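PUA domain-containing protein (Archaeoglobus fulgidus DSM 4304, PDB 2Q07) is the C-terminal part of an archaeosine synthase type 1 family protein, and probably binds RNA through its PUA domain in archaeosine-tRNA biosynthesis. Local coordinates at residues V249-V262 / V272-G284. Sequence-based numbering, arbitrary orientation.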
ATOM      1  N   VAL A 249     -27.637 -11.731  -5.773  1.00 34.39           N
ATOM      2  CA  VAL A 249     -26.639 -11.321  -6.756  1.00 35.85           C
ATOM      3  C   VAL A 249     -26.921 -11.907  -8.136  1.00 37.65           C
ATOM      4  O   VAL A 249     -26.934 -13.122  -8.305  1.00 39.47           O
ATOM      5  CB  VAL A 249     -25.233 -11.778  -6.326  1.00 36.70           C
ATOM      6  CG1 VAL A 249     -24.207 -11.369  -7.367  1.00 36.08           C
ATOM      7  CG2 VAL A 249     -24.897 -11.205  -4.957  1.00 35.02           C
ATOM      8  N   LEU A 250     -27.140 -11.044  -9.122  1.00 38.07           N
ATOM      9  CA  LEU A 250     -27.403 -11.505 -10.481  1.00 40.08           C
ATOM     10  C   LEU A 250     -26.088 -11.938 -11.131  1.00 40.97           C
ATOM     11  O   LEU A 250     -25.902 -13.113 -11.462  1.00 41.28           O
ATOM     12  CB  LEU A 250     -28.056 -10.387 -11.298  1.00 41.17           C
ATOM     13  CG  LEU A 250     -29.454  -9.972 -10.825  1.00 42.38           C
ATOM     14  CD1 LEU A 250     -29.844  -8.628 -11.423  1.00 41.94           C
ATOM     15  CD2 LEU A 250     -30.452 -11.051 -11.213  1.00 41.93           C
ATOM     16  N   ARG A 251     -25.179 -10.982 -11.306  1.00 40.51           N
ATOM     17  CA  ARG A 251     -23.874 -11.251 -11.901  1.00 40.55           C
ATOM     18  C   ARG A 251     -22.812 -10.575 -11.044  1.00 40.41           C
ATOM     19  O   ARG A 251     -23.115  -9.641 -10.304  1.00 39.09           O
ATOM     20  CB  ARG A 251     -23.804 -10.692 -13.323  1.00 42.08           C
ATOM     21  CG  ARG A 251     -24.920 -11.159 -14.235  1.00 46.26           C
ATOM     22  CD  ARG A 251     -24.733 -10.615 -15.641  1.00 48.25           C
ATOM     23  NE  ARG A 251     -25.872 -10.931 -16.496  1.00 51.20           N
ATOM     24  CZ  ARG A 251     -25.957 -10.609 -17.784  1.00 52.74           C
ATOM     25  NH1 ARG A 251     -24.964  -9.957 -18.376  1.00 52.14           N
ATOM     26  NH2 ARG A 251     -27.041 -10.934 -18.477  1.00 53.21           N
ATOM     27  N   ALA A 252     -21.568 -11.035 -11.153  1.00 39.75           N
ATOM     28  CA  ALA A 252     -20.470 -10.465 -10.376  1.00 38.05           C
ATOM     29  C   ALA A 252     -19.129 -10.598 -11.091  1.00 38.92           C
ATOM     30  O   ALA A 252     -18.906 -11.551 -11.836  1.00 38.48           O
ATOM     31  CB  ALA A 252     -20.395 -11.144  -9.013  1.00 36.73           C
ATOM     32  N   ASP A 253     -18.236  -9.638 -10.858  1.00 40.11           N
ATOM     33  CA  ASP A 253     -16.911  -9.657 -11.473  1.00 40.79           C
ATOM     34  C   ASP A 253     -16.177 -10.885 -10.941  1.00 41.63           C
ATOM     35  O   ASP A 253     -16.002 -11.028  -9.732  1.00 41.11           O
ATOM     36  CB  ASP A 253     -16.136  -8.388 -11.100  1.00 41.06           C
ATOM     37  CG  ASP A 253     -14.846  -8.227 -11.896  1.00 41.24           C
ATOM     38  OD1 ASP A 253     -14.311  -9.236 -12.403  1.00 40.75           O
ATOM     39  OD2 ASP A 253     -14.361  -7.081 -12.003  1.00 41.41           O
ATOM     40  N   GLU A 254     -15.750 -11.765 -11.843  1.00 43.51           N
ATOM     41  CA  GLU A 254     -15.050 -12.986 -11.453  1.00 44.66           C
ATOM     42  C   GLU A 254     -13.732 -12.713 -10.740  1.00 44.36           C
ATOM     43  O   GLU A 254     -13.239 -13.559  -9.990  1.00 44.82           O
ATOM     44  CB  GLU A 254     -14.799 -13.875 -12.677  1.00 46.53           C
ATOM     45  CG  GLU A 254     -16.069 -14.406 -13.335  1.00 49.53           C
ATOM     46  CD  GLU A 254     -16.606 -13.494 -14.431  1.00 52.32           C
ATOM     47  OE1 GLU A 254     -16.596 -12.256 -14.247  1.00 54.45           O
ATOM     48  OE2 GLU A 254     -17.053 -14.021 -15.477  1.00 52.01           O
ATOM     49  N   LYS A 255     -13.165 -11.532 -10.970  1.00 42.87           N
ATOM     50  CA  LYS A 255     -11.902 -11.157 -10.343  1.00 43.77           C
ATOM     51  C   LYS A 255     -12.079 -10.783  -8.875  1.00 42.99           C
ATOM     52  O   LYS A 255     -11.101 -10.664  -8.138  1.00 43.52           O
ATOM     53  CB  LYS A 255     -11.260  -9.980 -11.086  1.00 44.74           C
ATOM     54  CG  LYS A 255     -10.640 -10.330 -12.435  1.00 47.13           C
ATOM     55  CD  LYS A 255     -11.684 -10.805 -13.433  1.00 48.99           C
ATOM     56  CE  LYS A 255     -11.046 -11.237 -14.743  1.00 48.96           C
ATOM     57  NZ  LYS A 255     -12.055 -11.848 -15.653  1.00 50.03           N
ATOM     58  N   ILE A 256     -13.326 -10.595  -8.455  1.00 41.85           N
ATOM     59  CA  ILE A 256     -13.621 -10.226  -7.072  1.00 40.90           C
ATOM     60  C   ILE A 256     -13.212 -11.303  -6.071  1.00 41.10           C
ATOM     61  O   ILE A 256     -13.558 -12.477  -6.221  1.00 41.18           O
ATOM     62  CB  ILE A 256     -15.134  -9.924  -6.873  1.00 38.94           C
ATOM     63  CG1 ILE A 256     -15.493  -8.600  -7.546  1.00 38.62           C
ATOM     64  CG2 ILE A 256     -15.469  -9.859  -5.398  1.00 38.77           C
ATOM     65  CD1 ILE A 256     -16.950  -8.229  -7.427  1.00 37.70           C
ATOM     66  N   ARG A 257     -12.470 -10.887  -5.050  1.00 40.90           N
ATOM     67  CA  ARG A 257     -12.033 -11.793  -4.000  1.00 41.32           C
ATOM     68  C   ARG A 257     -12.668 -11.349  -2.691  1.00 41.19           C
ATOM     69  O   ARG A 257     -13.006 -10.179  -2.526  1.00 38.50           O
ATOM     70  CB  ARG A 257     -10.509 -11.779  -3.872  1.00 43.71           C
ATOM     71  CG  ARG A 257      -9.797 -12.320  -5.094  1.00 45.52           C
ATOM     72  CD  ARG A 257      -8.387 -12.737  -4.757  1.00 49.39           C
ATOM     73  NE  ARG A 257      -7.766 -13.462  -5.860  1.00 51.53           N
ATOM     74  CZ  ARG A 257      -6.806 -14.367  -5.707  1.00 52.67           C
ATOM     75  NH1 ARG A 257      -6.360 -14.661  -4.491  1.00 52.28           N
ATOM     76  NH2 ARG A 257      -6.296 -14.982  -6.768  1.00 52.61           N
ATOM     77  N   PRO A 258     -12.833 -12.281  -1.737  1.00 41.07           N
ATOM     78  CA  PRO A 258     -13.435 -11.993  -0.436  1.00 41.77           C
ATOM     79  C   PRO A 258     -13.361 -10.552   0.081  1.00 41.96           C
ATOM     80  O   PRO A 258     -14.166  -9.717  -0.322  1.00 45.54           O
ATOM     81  CB  PRO A 258     -12.749 -12.999   0.474  1.00 41.13           C
ATOM     82  CG  PRO A 258     -12.725 -14.205  -0.398  1.00 41.18           C
ATOM     83  CD  PRO A 258     -12.295 -13.655  -1.758  1.00 40.65           C
ATOM     84  N   ASN A 259     -12.401 -10.249   0.948  1.00 40.40           N
ATOM     85  CA  ASN A 259     -12.303  -8.910   1.538  1.00 38.94           C
ATOM     86  C   ASN A 259     -12.137  -7.723   0.582  1.00 36.61           C
ATOM     87  O   ASN A 259     -11.661  -6.666   0.992  1.00 35.65           O
ATOM     88  CB  ASN A 259     -11.171  -8.876   2.577  1.00 41.05           C
ATOM     89  CG  ASN A 259     -11.488  -7.972   3.765  1.00 44.78           C
ATOM     90  OD1 ASN A 259     -10.637  -7.733   4.625  1.00 46.88           O
ATOM     91  ND2 ASN A 259     -12.720  -7.475   3.823  1.00 45.82           N
ATOM     92  N   ASP A 260     -12.533  -7.875  -0.677  1.00 33.84           N
ATOM     93  CA  ASP A 260     -12.414  -6.771  -1.628  1.00 31.68           C
ATOM     94  C   ASP A 260     -13.559  -5.772  -1.519  1.00 28.73           C
ATOM     95  O   ASP A 260     -14.682  -6.135  -1.166  1.00 28.14           O
ATOM     96  CB  ASP A 260     -12.370  -7.291  -3.072  1.00 31.46           C
ATOM     97  CG  ASP A 260     -10.984  -7.732  -3.493  1.00 34.76           C
ATOM     98  OD1 ASP A 260     -10.016  -7.420  -2.764  1.00 35.94           O
ATOM     99  OD2 ASP A 260     -10.863  -8.379  -4.557  1.00 34.96           O
ATOM    100  N   VAL A 261     -13.261  -4.508  -1.806  1.00 24.95           N
ATOM    101  CA  VAL A 261     -14.285  -3.476  -1.802  1.00 20.89           C
ATOM    102  C   VAL A 261     -14.916  -3.603  -3.185  1.00 21.21           C
ATOM    103  O   VAL A 261     -14.213  -3.592  -4.205  1.00 19.09           O
ATOM    104  CB  VAL A 261     -13.691  -2.052  -1.639  1.00 20.28           C
ATOM    105  CG1 VAL A 261     -14.773  -1.001  -1.870  1.00 18.66           C
ATOM    106  CG2 VAL A 261     -13.115  -1.882  -0.250  1.00 15.30           C
ATOM    107  N   VAL A 262     -16.234  -3.749  -3.218  1.00 19.11           N
ATOM    108  CA  VAL A 262     -16.937  -3.892  -4.480  1.00 17.62           C
ATOM    109  C   VAL A 262     -18.027  -2.841  -4.604  1.00 20.09           C
ATOM    110  O   VAL A 262     -18.446  -2.241  -3.619  1.00 18.89           O
ATOM    111  CB  VAL A 262     -17.576  -5.301  -4.613  1.00 18.48           C
ATOM    112  CG1 VAL A 262     -16.498  -6.377  -4.495  1.00 17.01           C
ATOM    113  CG2 VAL A 262     -18.651  -5.499  -3.558  1.00 18.45           C
ATOM    114  N   VAL A 272     -21.424   0.815  -2.149  1.00 18.09           N
ATOM    115  CA  VAL A 272     -20.104   0.322  -1.790  1.00 17.84           C
ATOM    116  C   VAL A 272     -20.256  -0.706  -0.675  1.00 18.45           C
ATOM    117  O   VAL A 272     -21.096  -0.543   0.205  1.00 14.80           O
ATOM    118  CB  VAL A 272     -19.215   1.483  -1.277  1.00 18.17           C
ATOM    119  CG1 VAL A 272     -17.876   0.946  -0.802  1.00 17.87           C
ATOM    120  CG2 VAL A 272     -19.015   2.515  -2.379  1.00 19.52           C
ATOM    121  N   GLY A 273     -19.449  -1.761  -0.728  1.00 19.72           N
ATOM    122  CA  GLY A 273     -19.497  -2.786   0.298  1.00 20.46           C
ATOM    123  C   GLY A 273     -18.240  -3.639   0.330  1.00 22.53           C
ATOM    124  O   GLY A 273     -17.323  -3.456  -0.474  1.00 24.23           O
ATOM    125  N   LEU A 274     -18.187  -4.568   1.277  1.00 23.75           N
ATOM    126  CA  LEU A 274     -17.057  -5.481   1.412  1.00 24.96           C
ATOM    127  C   LEU A 274     -17.502  -6.877   1.005  1.00 25.80           C
ATOM    128  O   LEU A 274     -18.368  -7.472   1.652  1.00 27.02           O
ATOM    129  CB  LEU A 274     -16.557  -5.532   2.856  1.00 25.06           C
ATOM    130  CG  LEU A 274     -15.380  -4.653   3.271  1.00 29.36           C
ATOM    131  CD1 LEU A 274     -15.016  -4.997   4.704  1.00 31.12           C
ATOM    132  CD2 LEU A 274     -14.177  -4.884   2.356  1.00 29.43           C
ATOM    133  N   ALA A 275     -16.919  -7.396  -0.064  1.00 26.01           N
ATOM    134  CA  ALA A 275     -17.264  -8.730  -0.534  1.00 27.19           C
ATOM    135  C   ALA A 275     -16.957  -9.758   0.553  1.00 28.77           C
ATOM    136  O   ALA A 275     -15.960  -9.645   1.259  1.00 27.40           O
ATOM    137  CB  ALA A 275     -16.486  -9.049  -1.800  1.00 27.25           C
ATOM    138  N   ALA A 276     -17.823 -10.755   0.697  1.00 31.29           N
ATOM    139  CA  ALA A 276     -17.614 -11.794   1.699  1.00 34.42           C
ATOM    140  C   ALA A 276     -17.144 -13.066   1.009  1.00 36.16           C
ATOM    141  O   ALA A 276     -16.522 -13.923   1.629  1.00 37.65           O
ATOM    142  CB  ALA A 276     -18.911 -12.056   2.478  1.00 33.78           C
HETATM  143  N   MSE A 277     -17.451 -13.181  -0.279  1.00 37.96           N
HETATM  144  CA  MSE A 277     -17.047 -14.339  -1.066  1.00 40.94           C
HETATM  145  C   MSE A 277     -16.496 -13.907  -2.427  1.00 40.89           C
HETATM  146  O   MSE A 277     -16.638 -12.750  -2.832  1.00 40.78           O
HETATM  147  CB  MSE A 277     -18.228 -15.306  -1.248  1.00 44.37           C
HETATM  148  CG  MSE A 277     -19.528 -14.659  -1.710  1.00 49.16           C
HETATM  149 SE   MSE A 277     -20.980 -15.938  -1.921  1.00 56.87          SE
HETATM  150  CE  MSE A 277     -21.471 -16.155  -0.066  1.00 52.98           C
ATOM    151  N   SER A 278     -15.858 -14.840  -3.124  1.00 40.56           N
ATOM    152  CA  SER A 278     -15.279 -14.550  -4.430  1.00 40.46           C
ATOM    153  C   SER A 278     -16.359 -14.161  -5.428  1.00 40.99           C
ATOM    154  O   SER A 278     -17.542 -14.432  -5.217  1.00 39.02           O
ATOM    155  CB  SER A 278     -14.533 -15.774  -4.963  1.00 40.20           C
ATOM    156  OG  SER A 278     -15.449 -16.798  -5.310  1.00 39.65           O
ATOM    157  N   GLY A 279     -15.944 -13.530  -6.522  1.00 41.94           N
ATOM    158  CA  GLY A 279     -16.894 -13.133  -7.540  1.00 43.41           C
ATOM    159  C   GLY A 279     -17.522 -14.356  -8.177  1.00 44.86           C
ATOM    160  O   GLY A 279     -18.560 -14.260  -8.823  1.00 45.31           O
ATOM    161  N   LYS A 280     -16.882 -15.507  -7.982  1.00 46.93           N
ATOM    162  CA  LYS A 280     -17.352 -16.778  -8.529  1.00 48.87           C
ATOM    163  C   LYS A 280     -18.461 -17.360  -7.655  1.00 49.35           C
ATOM    164  O   LYS A 280     -19.468 -17.851  -8.158  1.00 50.11           O
ATOM    165  CB  LYS A 280     -16.194 -17.777  -8.590  1.00 50.58           C
ATOM    166  CG  LYS A 280     -14.840 -17.165  -8.928  1.00 52.83           C
ATOM    167  CD  LYS A 280     -13.714 -18.169  -8.684  1.00 53.83           C
ATOM    168  CE  LYS A 280     -12.342 -17.517  -8.804  1.00 54.38           C
ATOM    169  NZ  LYS A 280     -12.161 -16.423  -7.805  1.00 56.16           N
ATOM    170  N   GLU A 281     -18.258 -17.313  -6.342  1.00 50.83           N
ATOM    171  CA  GLU A 281     -19.226 -17.832  -5.381  1.00 51.91           C
ATOM    172  C   GLU A 281     -20.538 -17.053  -5.398  1.00 51.73           C
ATOM    173  O   GLU A 281     -21.603 -17.615  -5.138  1.00 51.40           O
ATOM    174  CB  GLU A 281     -18.627 -17.800  -3.972  1.00 54.39           C
ATOM    175  CG  GLU A 281     -18.104 -19.144  -3.469  1.00 58.94           C
ATOM    176  CD  GLU A 281     -19.216 -20.069  -2.965  1.00 61.49           C
ATOM    177  OE1 GLU A 281     -18.900 -21.198  -2.528  1.00 63.09           O
ATOM    178  OE2 GLU A 281     -20.401 -19.669  -3.000  1.00 62.78           O
HETATM  179  N   MSE A 282     -20.456 -15.759  -5.694  1.00 52.01           N
HETATM  180  CA  MSE A 282     -21.641 -14.905  -5.748  1.00 51.78           C
HETATM  181  C   MSE A 282     -22.531 -15.306  -6.910  1.00 52.35           C
HETATM  182  O   MSE A 282     -23.715 -15.593  -6.732  1.00 52.53           O
HETATM  183  CB  MSE A 282     -21.245 -13.438  -5.919  1.00 50.43           C
HETATM  184  CG  MSE A 282     -20.679 -12.776  -4.682  1.00 48.49           C
HETATM  185 SE   MSE A 282     -20.292 -10.912  -5.017  1.00 47.43          SE
HETATM  186  CE  MSE A 282     -18.960 -10.625  -3.650  1.00 42.71           C
ATOM    187  N   ALA A 283     -21.949 -15.311  -8.104  1.00 53.15           N
ATOM    188  CA  ALA A 283     -22.674 -15.678  -9.311  1.00 54.38           C
ATOM    189  C   ALA A 283     -22.832 -17.194  -9.356  1.00 55.18           C
ATOM    190  O   ALA A 283     -23.370 -17.745 -10.316  1.00 55.01           O
ATOM    191  CB  ALA A 283     -21.918 -15.191 -10.540  1.00 54.40           C
ATOM    192  N   GLY A 284     -22.352 -17.859  -8.308  1.00 55.86           N
ATOM    193  CA  GLY A 284     -22.445 -19.306  -8.233  1.00 56.65           C
ATOM    194  C   GLY A 284     -23.569 -19.755  -7.321  1.00 57.23           C
ATOM    195  O   GLY A 284     -24.687 -19.242  -7.400  1.00 57.29           O
TER
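Val262 and Gly273 pair through both backbone bonds of an antiparallel bridge, Val262 N to Gly273 O at 3.0 Å and Gly273 N back to Val262 O. Two residues further along each strand, past the non-hydrogen-bonded pair Val261-Leu274, Ala275 N reaches Asp260 O (2.8 Å) almost head-on to the carbonyl, the last cross-strand bond before the strands of hairpin 261-265/270-275 diverge. Beyond it, Gly279 N, in the first turn of helix 279-282, gives its hydrogen to Ile256 O at 2.6 Å from above the carbonyl plane. Glycine suits this place because a side chain would run into Asp253 O, which its CA instead approaches to 3.2 Å in a CA-H...O contact. Ser278 is the N-cap: chi1 70° turns its OG toward the first helical turn, where it accepts firmly from Glu281 N and weakly from Lys280 N.

An apolar cluster joins the elements. Branched Ile256 sends CG2, anti to its own backbone N, to Ala275 CB (3.8 Å) and Met282 CE, and Val262 CG1 also meets Ala275 CB. Selenomethionine Met282, extended beyond CG, runs past Ala252 CB, and its own CB meets Val249 CG1 at 3.9 Å; Val233 of the neighbouring strand packs on Ile256, Val262 and Met282. On the sheet face carrying Val261 and Leu274, Val261 CG1 meets Val272 CG1 and its CG2 meets Leu274 CD2, with Met214 of strand 214-217 packing on Val261 and Leu274. The amide ND2 of Asn259 rests against both Leu274 methyls, 3.3 Å from CD2, polar on apolar. Replacing Leu274 by an alanine would probably open a gap beside Val261 CG2 and Met214 and leave the Asn259 amide less supported.

Backbone bonds thus hold the hairpin, a backbone bond and the Ser278 cap fix the helix start, and alanine, valine, isoleucine and selenomethionine pack between them, joining strand 249-252, hairpin and short helix within the PUA domain.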